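Local coordinates for pyruvate kinase 1 (Trypanosoma brucei brucei, PDB 4KCU), which catalyses the last step of glycolysis, the transfer of a phosphoryl group from phosphoenolpyruvate to ADP, which yields pyruvate and ATP, at residues A211-T216 / I240-G245; I259-G264 / V277-I282. All coordinates share one frame; numbering follows the deposited sequence.

Interaction 1. Residues A211-T216 / I240-G245; sequences ASFIRT and IENHQG. With MG (magnesium ion), chain C; MLT (D-malate), chain E.
Glu241 slides its carboxylate under the ring of Phe213. OE2 sits 3.4 Å from the ring plane, over its centre, and the two flat groups are only 23° from parallel, so this is a stacked arrangement. The same oxygen takes the backbone N of Phe213 at 2.9 Å, through its anti lone pair and with a bent N-H angle of 140°. The chain of Glu241 bends at chi2 (-148°), which brings the carboxylate over the ring, and its other oxygen, OE1, binds the magnesium ion at 2.1 Å. Asp265, two oxygens of D-malate and two waters also bind the metal. This end is tight: Ser212 CB, too, presses on Glu241 OE2 at 3.4 Å, while Ser212 OG bonds to Thr85 and Lys239.

In the middle, a bridging water accepts from Glu241 N and lies 2.7 Å from Ile214 O. Asn242 caps the helix that follows, its OD1 receiving Gly245 N at 2.9 Å nearly end-on. Toward the partly exposed end the contact thins to long side chains. Arg215 NH2 reaches Gln244 OE1 at 2.9 Å, with the guanidinium and amide planes almost perpendicular, and Thr216 CG2 merely brushes Gln244 NE2. Two loops at the C-terminal ends of neighbouring parallel strands thus build one side of the metal site, the usual active-site position in a TIM barrel.

Interaction 2. Residues I259-G264 / V277-I282; sequences IMVARG and VAQMCI. With MLT (D-malate), chain E.
Arg263 and Gln279 join the start of helix 263-269 to helix 275-289 through a single hydrogen bond, from Arg263 NH1 to Gln279 OE1 at 3.0 Å. Followed outward from its backbone, Gln279 begins with CB, which lies 4.4 Å from Val261 CG1. With CG anti to the backbone N (chi1 -170°) and the chain extended beyond it, the side chain runs straight out from the helix. CD comes 4.0 Å from Arg263 NH1, and OE1 touches both NH1 and the aliphatic CD of the arginine, the latter at 3.2 Å. NH1 stands a little out of the amide plane, and the bond is moderately straight at 152°. NE2 turns to Asn323, a weak bond. The arginine is gripped more firmly elsewhere: NH2 makes a salt bridge to Asp316 and a hydrogen bond to the carbonyl of Thr297, and NE bonds to the carbonyl of Ala296. The buried charge is therefore well provided for, and the glutamine adds one more hold on the guanidinium.

Farther along, the contact is purely apolar. Ile282 CG2 meets two methyls of the strand, Ile259 CG2 and Val261 CG2, each at 3.8 Å. The strand and helix segments run almost antiparallel, 170° between their directions, with their axes 9.5 Å apart.

Past Ala262, the chain turns into the helix, and Gly264 N donates to D-malate O2 at 2.9 Å. Arg311 of a second subunit bonds to the carbonyls of Arg263 and Gly264, bringing the neighbouring chain close to this turn. A barrel strand lined on its outer side by an antiparallel helix, with a ligand-binding helix start at its C-terminal end, is the hallmark of a TIM barrel.

Overall arrangement
Both contacts belong to the closed eight-stranded parallel barrel, and their centres lie 11 Å apart. Interaction 1 comes first along the chain, joining the loops that follow strands 208-211 and 235-240; interaction 2 then takes the next strand, 258-262, and packs it against helix 275-289. They meet directly where adjacent strands pair: Ile240 N lies 2.9 Å from Met260 O, probably hydrogen-bonded, and Glu241 CG packs on Ala262 CB at 3.4 Å. D-malate touches both, through the magnesium-binding end of one and the helix start of the other. Successive strand ends thus assemble one ligand pocket, consistent with the active site of a pyruvate kinase.

Interaction 1. Residues A211-T216 / I240-G245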
ATOM      1  N   ALA A 211      -9.879  -7.829 -37.700  1.00 24.58           N
ATOM      2  CA  ALA A 211     -11.275  -8.023 -38.128  1.00 25.49           C
ATOM      3  C   ALA A 211     -12.118  -6.753 -37.862  1.00 24.92           C
ATOM      4  O   ALA A 211     -12.302  -6.353 -36.728  1.00 24.78           O
ATOM      5  CB  ALA A 211     -11.882  -9.229 -37.411  1.00 23.66           C
ATOM      6  N   SER A 212     -12.583  -6.092 -38.907  1.00 25.96           N
ATOM      7  CA  SER A 212     -13.307  -4.849 -38.695  1.00 28.04           C
ATOM      8  C   SER A 212     -14.690  -5.020 -38.003  1.00 32.36           C
ATOM      9  O   SER A 212     -15.396  -6.034 -38.215  1.00 29.73           O
ATOM     10  CB  SER A 212     -13.427  -4.077 -39.985  1.00 27.26           C
ATOM     11  OG  SER A 212     -12.145  -3.754 -40.490  1.00 28.40           O
ATOM     12  N   PHE A 213     -15.067  -4.016 -37.193  1.00 30.43           N
ATOM     13  CA  PHE A 213     -16.435  -3.904 -36.616  1.00 31.99           C
ATOM     14  C   PHE A 213     -16.925  -5.126 -35.863  1.00 34.59           C
ATOM     15  O   PHE A 213     -18.143  -5.335 -35.732  1.00 36.03           O
ATOM     16  CB  PHE A 213     -17.483  -3.485 -37.665  1.00 33.89           C
ATOM     17  CG  PHE A 213     -17.180  -2.171 -38.339  1.00 36.81           C
ATOM     18  CD1 PHE A 213     -17.520  -0.962 -37.733  1.00 36.40           C
ATOM     19  CD2 PHE A 213     -16.502  -2.142 -39.576  1.00 39.92           C
ATOM     20  CE1 PHE A 213     -17.190   0.252 -38.331  1.00 34.18           C
ATOM     21  CE2 PHE A 213     -16.162  -0.927 -40.172  1.00 41.98           C
ATOM     22  CZ  PHE A 213     -16.498   0.269 -39.539  1.00 38.18           C
ATOM     23  N   ILE A 214     -16.010  -5.886 -35.275  1.00 30.66           N
ATOM     24  CA  ILE A 214     -16.444  -6.973 -34.420  1.00 30.12           C
ATOM     25  C   ILE A 214     -17.445  -6.490 -33.343  1.00 30.68           C
ATOM     26  O   ILE A 214     -17.130  -5.628 -32.525  1.00 28.49           O
ATOM     27  CB  ILE A 214     -15.258  -7.652 -33.744  1.00 30.40           C
ATOM     28  CG1 ILE A 214     -14.417  -8.456 -34.781  1.00 30.99           C
ATOM     29  CG2 ILE A 214     -15.760  -8.516 -32.602  1.00 29.14           C
ATOM     30  CD1 ILE A 214     -15.231  -9.422 -35.659  1.00 28.66           C
ATOM     31  N   ARG A 215     -18.612  -7.115 -33.288  1.00 33.00           N
ATOM     32  CA  ARG A 215     -19.642  -6.707 -32.332  1.00 35.22           C
ATOM     33  C   ARG A 215     -19.893  -7.753 -31.235  1.00 32.62           C
ATOM     34  O   ARG A 215     -20.431  -7.424 -30.169  1.00 34.94           O
ATOM     35  CB  ARG A 215     -20.955  -6.366 -33.053  1.00 38.24           C
ATOM     36  CG  ARG A 215     -20.812  -5.312 -34.142  1.00 51.92           C
ATOM     37  CD  ARG A 215     -22.155  -4.726 -34.569  1.00 58.09           C
ATOM     38  NE  ARG A 215     -22.822  -5.572 -35.541  1.00 76.81           N
ATOM     39  CZ  ARG A 215     -24.134  -5.819 -35.555  1.00 87.46           C
ATOM     40  NH1 ARG A 215     -24.649  -6.621 -36.483  1.00 78.29           N
ATOM     41  NH2 ARG A 215     -24.931  -5.276 -34.643  1.00 84.85           N
ATOM     42  N   THR A 216     -19.552  -9.008 -31.504  1.00 28.93           N
ATOM     43  CA  THR A 216     -19.896 -10.120 -30.582  1.00 31.22           C
ATOM     44  C   THR A 216     -18.802 -11.189 -30.635  1.00 32.63           C
ATOM     45  O   THR A 216     -18.087 -11.295 -31.634  1.00 34.63           O
ATOM     46  CB  THR A 216     -21.225 -10.820 -30.972  1.00 32.35           C
ATOM     47  OG1 THR A 216     -21.103 -11.352 -32.308  1.00 34.67           O
ATOM     48  CG2 THR A 216     -22.422  -9.844 -30.898  1.00 28.32           C
ATOM     49  N   ILE A 240     -12.358  -3.006 -32.111  1.00 24.70           N
ATOM     50  CA  ILE A 240     -13.501  -2.439 -31.419  1.00 25.10           C
ATOM     51  C   ILE A 240     -13.748  -1.055 -31.956  1.00 27.68           C
ATOM     52  O   ILE A 240     -12.890  -0.170 -31.822  1.00 28.40           O
ATOM     53  CB  ILE A 240     -13.247  -2.346 -29.911  1.00 23.92           C
ATOM     54  CG1 ILE A 240     -12.868  -3.728 -29.363  1.00 22.28           C
ATOM     55  CG2 ILE A 240     -14.456  -1.741 -29.201  1.00 21.99           C
ATOM     56  CD1 ILE A 240     -13.975  -4.762 -29.530  1.00 22.00           C
ATOM     57  N   GLU A 241     -14.906  -0.891 -32.593  1.00 28.79           N
ATOM     58  CA  GLU A 241     -15.183   0.215 -33.511  1.00 32.77           C
ATOM     59  C   GLU A 241     -16.585   0.769 -33.269  1.00 30.18           C
ATOM     60  O   GLU A 241     -16.980   1.717 -33.911  1.00 32.29           O
ATOM     61  CB  GLU A 241     -15.142  -0.234 -34.996  1.00 33.63           C
ATOM     62  CG  GLU A 241     -13.881  -0.903 -35.454  1.00 34.13           C
ATOM     63  CD  GLU A 241     -13.582  -0.632 -36.904  1.00 33.75           C
ATOM     64  OE1 GLU A 241     -13.253   0.521 -37.235  1.00 32.96           O
ATOM     65  OE2 GLU A 241     -13.644  -1.577 -37.713  1.00 37.96           O
ATOM     66  N   ASN A 242     -17.380   0.110 -32.459  1.00 29.62           N
ATOM     67  CA  ASN A 242     -18.711   0.667 -32.173  1.00 32.79           C
ATOM     68  C   ASN A 242     -19.187   0.399 -30.761  1.00 30.70           C
ATOM     69  O   ASN A 242     -18.518  -0.296 -29.978  1.00 29.60           O
ATOM     70  CB  ASN A 242     -19.745   0.168 -33.193  1.00 30.34           C
ATOM     71  CG  ASN A 242     -19.718  -1.311 -33.327  1.00 32.07           C
ATOM     72  OD1 ASN A 242     -19.561  -2.006 -32.337  1.00 35.52           O
ATOM     73  ND2 ASN A 242     -19.675  -1.797 -34.552  1.00 34.39           N
ATOM     74  N   HIS A 243     -20.358   0.944 -30.461  1.00 32.65           N
ATOM     75  CA  HIS A 243     -20.992   0.880 -29.152  1.00 34.44           C
ATOM     76  C   HIS A 243     -21.085  -0.543 -28.638  1.00 33.93           C
ATOM     77  O   HIS A 243     -20.711  -0.839 -27.491  1.00 34.49           O
ATOM     78  CB  HIS A 243     -22.373   1.508 -29.285  1.00 44.53           C
ATOM     79  CG  HIS A 243     -23.251   1.305 -28.102  1.00 58.17           C
ATOM     80  ND1 HIS A 243     -23.190   2.100 -27.009  1.00 60.81           N
ATOM     81  CD2 HIS A 243     -24.291   0.396 -27.876  1.00 61.10           C
ATOM     82  CE1 HIS A 243     -24.118   1.700 -26.116  1.00 65.33           C
ATOM     83  NE2 HIS A 243     -24.785   0.653 -26.644  1.00 74.77           N
ATOM     84  N   GLN A 244     -21.499  -1.447 -29.513  1.00 30.82           N
ATOM     85  CA  GLN A 244     -21.762  -2.819 -29.149  1.00 33.34           C
ATOM     86  C   GLN A 244     -20.453  -3.615 -28.908  1.00 33.59           C
ATOM     87  O   GLN A 244     -20.343  -4.409 -27.946  1.00 32.32           O
ATOM     88  CB  GLN A 244     -22.602  -3.466 -30.245  1.00 35.26           C
ATOM     89  CG  GLN A 244     -23.363  -4.687 -29.815  1.00 43.85           C
ATOM     90  CD  GLN A 244     -24.241  -5.233 -30.942  1.00 52.72           C
ATOM     91  OE1 GLN A 244     -24.614  -4.502 -31.866  1.00 59.24           O
ATOM     92  NE2 GLN A 244     -24.549  -6.520 -30.883  1.00 45.63           N
ATOM     93  N   GLY A 245     -19.441  -3.339 -29.723  1.00 28.89           N
ATOM     94  CA  GLY A 245     -18.089  -3.831 -29.435  1.00 29.53           C
ATOM     95  C   GLY A 245     -17.611  -3.502 -28.017  1.00 30.07           C
ATOM     96  O   GLY A 245     -17.093  -4.365 -27.287  1.00 30.27           O
TER
HETATM   97 MG    MG C1001     -12.330   1.460 -38.813  1.00 34.40          MG
HETATM   98  C1  MLT E1003     -10.493   2.765 -37.348  1.00 39.94           C
HETATM   99  O1  MLT E1003     -11.715   3.043 -37.530  1.00 33.39           O
HETATM  100  O2  MLT E1003      -9.750   3.287 -36.479  1.00 32.93           O
HETATM  101  C2  MLT E1003      -9.817   1.903 -38.449  1.00 44.33           C
HETATM  102  O3  MLT E1003     -10.273   0.579 -38.475  1.00 38.35           O
HETATM  103  C3  MLT E1003      -8.289   1.978 -38.460  1.00 45.06           C
HETATM  104  C4  MLT E1003      -7.960   3.045 -39.524  1.00 57.80           C
HETATM  105  O4  MLT E1003      -8.917   3.753 -39.933  1.00 50.64           O
HETATM  106  O5  MLT E1003      -6.787   3.117 -39.921  1.00 68.13           O
HETATM  107  O   HOH W   1     -16.656  -3.008 -32.951  1.00 31.45           O
HETATM  108  O   HOH W   2     -11.841   2.289 -40.527  1.00 36.32           O
HETATM  109  O   HOH W   3     -13.003  -0.470 -39.670  1.00 28.88           O

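Interaction 2. Residues I259-G264 / V277-I282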
ATOM      1  N   ILE A 259      -6.745  -7.400 -29.536  1.00 22.30           N
ATOM      2  CA  ILE A 259      -7.735  -6.371 -29.757  1.00 21.87           C
ATOM      3  C   ILE A 259      -7.047  -5.139 -30.377  1.00 23.62           C
ATOM      4  O   ILE A 259      -5.912  -4.757 -29.987  1.00 21.49           O
ATOM      5  CB  ILE A 259      -8.372  -5.931 -28.419  1.00 21.49           C
ATOM      6  CG1 ILE A 259      -9.202  -7.059 -27.791  1.00 22.71           C
ATOM      7  CG2 ILE A 259      -9.194  -4.660 -28.594  1.00 21.58           C
ATOM      8  CD1 ILE A 259     -10.410  -7.512 -28.631  1.00 22.79           C
ATOM      9  N   MET A 260      -7.779  -4.454 -31.250  1.00 23.67           N
ATOM     10  CA  MET A 260      -7.388  -3.123 -31.676  1.00 22.74           C
ATOM     11  C   MET A 260      -8.434  -2.125 -31.219  1.00 22.48           C
ATOM     12  O   MET A 260      -9.615  -2.317 -31.461  1.00 21.23           O
ATOM     13  CB  MET A 260      -7.273  -3.060 -33.187  1.00 23.70           C
ATOM     14  CG  MET A 260      -6.762  -1.719 -33.677  1.00 25.70           C
ATOM     15  SD  MET A 260      -7.081  -1.413 -35.414  1.00 32.03           S
ATOM     16  CE  MET A 260      -5.997  -2.642 -36.171  1.00 24.97           C
ATOM     17  N   VAL A 261      -8.003  -1.070 -30.529  1.00 21.79           N
ATOM     18  CA  VAL A 261      -8.906   0.033 -30.230  1.00 21.93           C
ATOM     19  C   VAL A 261      -8.929   0.910 -31.458  1.00 23.30           C
ATOM     20  O   VAL A 261      -7.956   1.620 -31.728  1.00 23.15           O
ATOM     21  CB  VAL A 261      -8.413   0.857 -29.032  1.00 21.90           C
ATOM     22  CG1 VAL A 261      -9.452   1.921 -28.640  1.00 20.03           C
ATOM     23  CG2 VAL A 261      -8.126  -0.071 -27.876  1.00 19.60           C
ATOM     24  N   ALA A 262      -9.953   0.711 -32.290  1.00 24.00           N
ATOM     25  CA  ALA A 262     -10.021   1.324 -33.619  1.00 25.33           C
ATOM     26  C   ALA A 262     -10.639   2.707 -33.483  1.00 24.97           C
ATOM     27  O   ALA A 262     -11.854   2.883 -33.714  1.00 22.77           O
ATOM     28  CB  ALA A 262     -10.877   0.462 -34.554  1.00 26.19           C
ATOM     29  N   ARG A 263      -9.824   3.676 -33.065  1.00 22.74           N
ATOM     30  CA  ARG A 263     -10.357   4.916 -32.583  1.00 22.86           C
ATOM     31  C   ARG A 263     -11.071   5.728 -33.673  1.00 24.91           C
ATOM     32  O   ARG A 263     -11.994   6.481 -33.365  1.00 26.10           O
ATOM     33  CB  ARG A 263      -9.303   5.735 -31.867  1.00 21.28           C
ATOM     34  CG  ARG A 263      -8.796   5.052 -30.591  1.00 21.44           C
ATOM     35  CD  ARG A 263      -7.791   5.912 -29.827  1.00 21.37           C
ATOM     36  NE  ARG A 263      -6.849   6.555 -30.733  1.00 20.53           N
ATOM     37  CZ  ARG A 263      -5.935   7.422 -30.348  1.00 20.28           C
ATOM     38  NH1 ARG A 263      -5.809   7.703 -29.078  1.00 20.61           N
ATOM     39  NH2 ARG A 263      -5.143   8.016 -31.241  1.00 20.32           N
ATOM     40  N   GLY A 264     -10.713   5.490 -34.944  1.00 24.16           N
ATOM     41  CA  GLY A 264     -11.346   6.182 -36.090  1.00 25.23           C
ATOM     42  C   GLY A 264     -12.870   6.007 -36.128  1.00 27.44           C
ATOM     43  O   GLY A 264     -13.621   6.962 -35.841  1.00 26.90           O
ATOM     44  N   VAL A 277     -12.059   7.157 -22.427  1.00 27.79           N
ATOM     45  CA  VAL A 277     -12.480   6.209 -21.404  1.00 29.74           C
ATOM     46  C   VAL A 277     -12.485   4.752 -21.908  1.00 28.02           C
ATOM     47  O   VAL A 277     -11.947   3.874 -21.247  1.00 28.63           O
ATOM     48  CB  VAL A 277     -13.846   6.583 -20.788  1.00 34.41           C
ATOM     49  CG1 VAL A 277     -14.213   5.595 -19.690  1.00 38.60           C
ATOM     50  CG2 VAL A 277     -13.800   7.992 -20.218  1.00 35.85           C
ATOM     51  N   ALA A 278     -13.071   4.501 -23.082  1.00 25.45           N
ATOM     52  CA  ALA A 278     -12.973   3.171 -23.734  1.00 24.07           C
ATOM     53  C   ALA A 278     -11.525   2.659 -23.930  1.00 24.33           C
ATOM     54  O   ALA A 278     -11.232   1.507 -23.679  1.00 24.32           O
ATOM     55  CB  ALA A 278     -13.693   3.193 -25.061  1.00 25.45           C
ATOM     56  N   GLN A 279     -10.641   3.513 -24.424  1.00 22.89           N
ATOM     57  CA  GLN A 279      -9.252   3.138 -24.612  1.00 23.26           C
ATOM     58  C   GLN A 279      -8.662   2.573 -23.312  1.00 21.59           C
ATOM     59  O   GLN A 279      -8.132   1.467 -23.278  1.00 21.31           O
ATOM     60  CB  GLN A 279      -8.435   4.354 -25.096  1.00 24.06           C
ATOM     61  CG  GLN A 279      -7.039   3.991 -25.549  1.00 27.53           C
ATOM     62  CD  GLN A 279      -6.234   5.184 -26.056  1.00 29.49           C
ATOM     63  OE1 GLN A 279      -6.720   5.984 -26.860  1.00 29.62           O
ATOM     64  NE2 GLN A 279      -4.989   5.296 -25.595  1.00 25.19           N
ATOM     65  N   MET A 280      -8.746   3.357 -22.256  1.00 22.14           N
ATOM     66  CA  MET A 280      -8.185   2.990 -20.955  1.00 23.20           C
ATOM     67  C   MET A 280      -8.767   1.679 -20.506  1.00 22.16           C
ATOM     68  O   MET A 280      -8.061   0.794 -20.049  1.00 23.64           O
ATOM     69  CB  MET A 280      -8.533   4.045 -19.936  1.00 23.56           C
ATOM     70  CG  MET A 280      -7.657   5.287 -20.014  1.00 32.28           C
ATOM     71  SD  MET A 280      -8.336   6.596 -18.963  1.00 39.09           S
ATOM     72  CE  MET A 280      -7.380   6.299 -17.476  1.00 36.10           C
ATOM     73  N   CYS A 281     -10.078   1.567 -20.632  1.00 22.17           N
ATOM     74  CA  CYS A 281     -10.774   0.416 -20.161  1.00 22.78           C
ATOM     75  C   CYS A 281     -10.357  -0.830 -20.977  1.00 21.35           C
ATOM     76  O   CYS A 281      -9.952  -1.830 -20.417  1.00 20.19           O
ATOM     77  CB  CYS A 281     -12.273   0.657 -20.248  1.00 25.69           C
ATOM     78  SG  CYS A 281     -13.244  -0.781 -19.828  1.00 31.06           S
ATOM     79  N   ILE A 282     -10.313  -0.706 -22.295  1.00 20.46           N
ATOM     80  CA  ILE A 282     -10.046  -1.850 -23.136  1.00 20.78           C
ATOM     81  C   ILE A 282      -8.585  -2.341 -23.028  1.00 21.27           C
ATOM     82  O   ILE A 282      -8.326  -3.563 -22.915  1.00 20.22           O
ATOM     83  CB  ILE A 282     -10.371  -1.527 -24.577  1.00 22.29           C
ATOM     84  CG1 ILE A 282     -11.892  -1.454 -24.767  1.00 21.70           C
ATOM     85  CG2 ILE A 282      -9.747  -2.558 -25.511  1.00 22.58           C
ATOM     86  CD1 ILE A 282     -12.287  -0.672 -26.005  1.00 21.97           C
TER
HETATM   87  C1  MLT E1003     -10.493   2.765 -37.348  1.00 39.94           C
HETATM   88  O1  MLT E1003     -11.715   3.043 -37.530  1.00 33.39           O
HETATM   89  O2  MLT E1003      -9.750   3.287 -36.479  1.00 32.93           O
HETATM   90  C2  MLT E1003      -9.817   1.903 -38.449  1.00 44.33           C
HETATM   91  O3  MLT E1003     -10.273   0.579 -38.475  1.00 38.35           O
HETATM   92  C3  MLT E1003      -8.289   1.978 -38.460  1.00 45.06           C
HETATM   93  C4  MLT E1003      -7.960   3.045 -39.524  1.00 57.80           C
HETATM   94  O4  MLT E1003      -8.917   3.753 -39.933  1.00 50.64           O
HETATM   95  O5  MLT E1003      -6.787   3.117 -39.921  1.00 68.13           O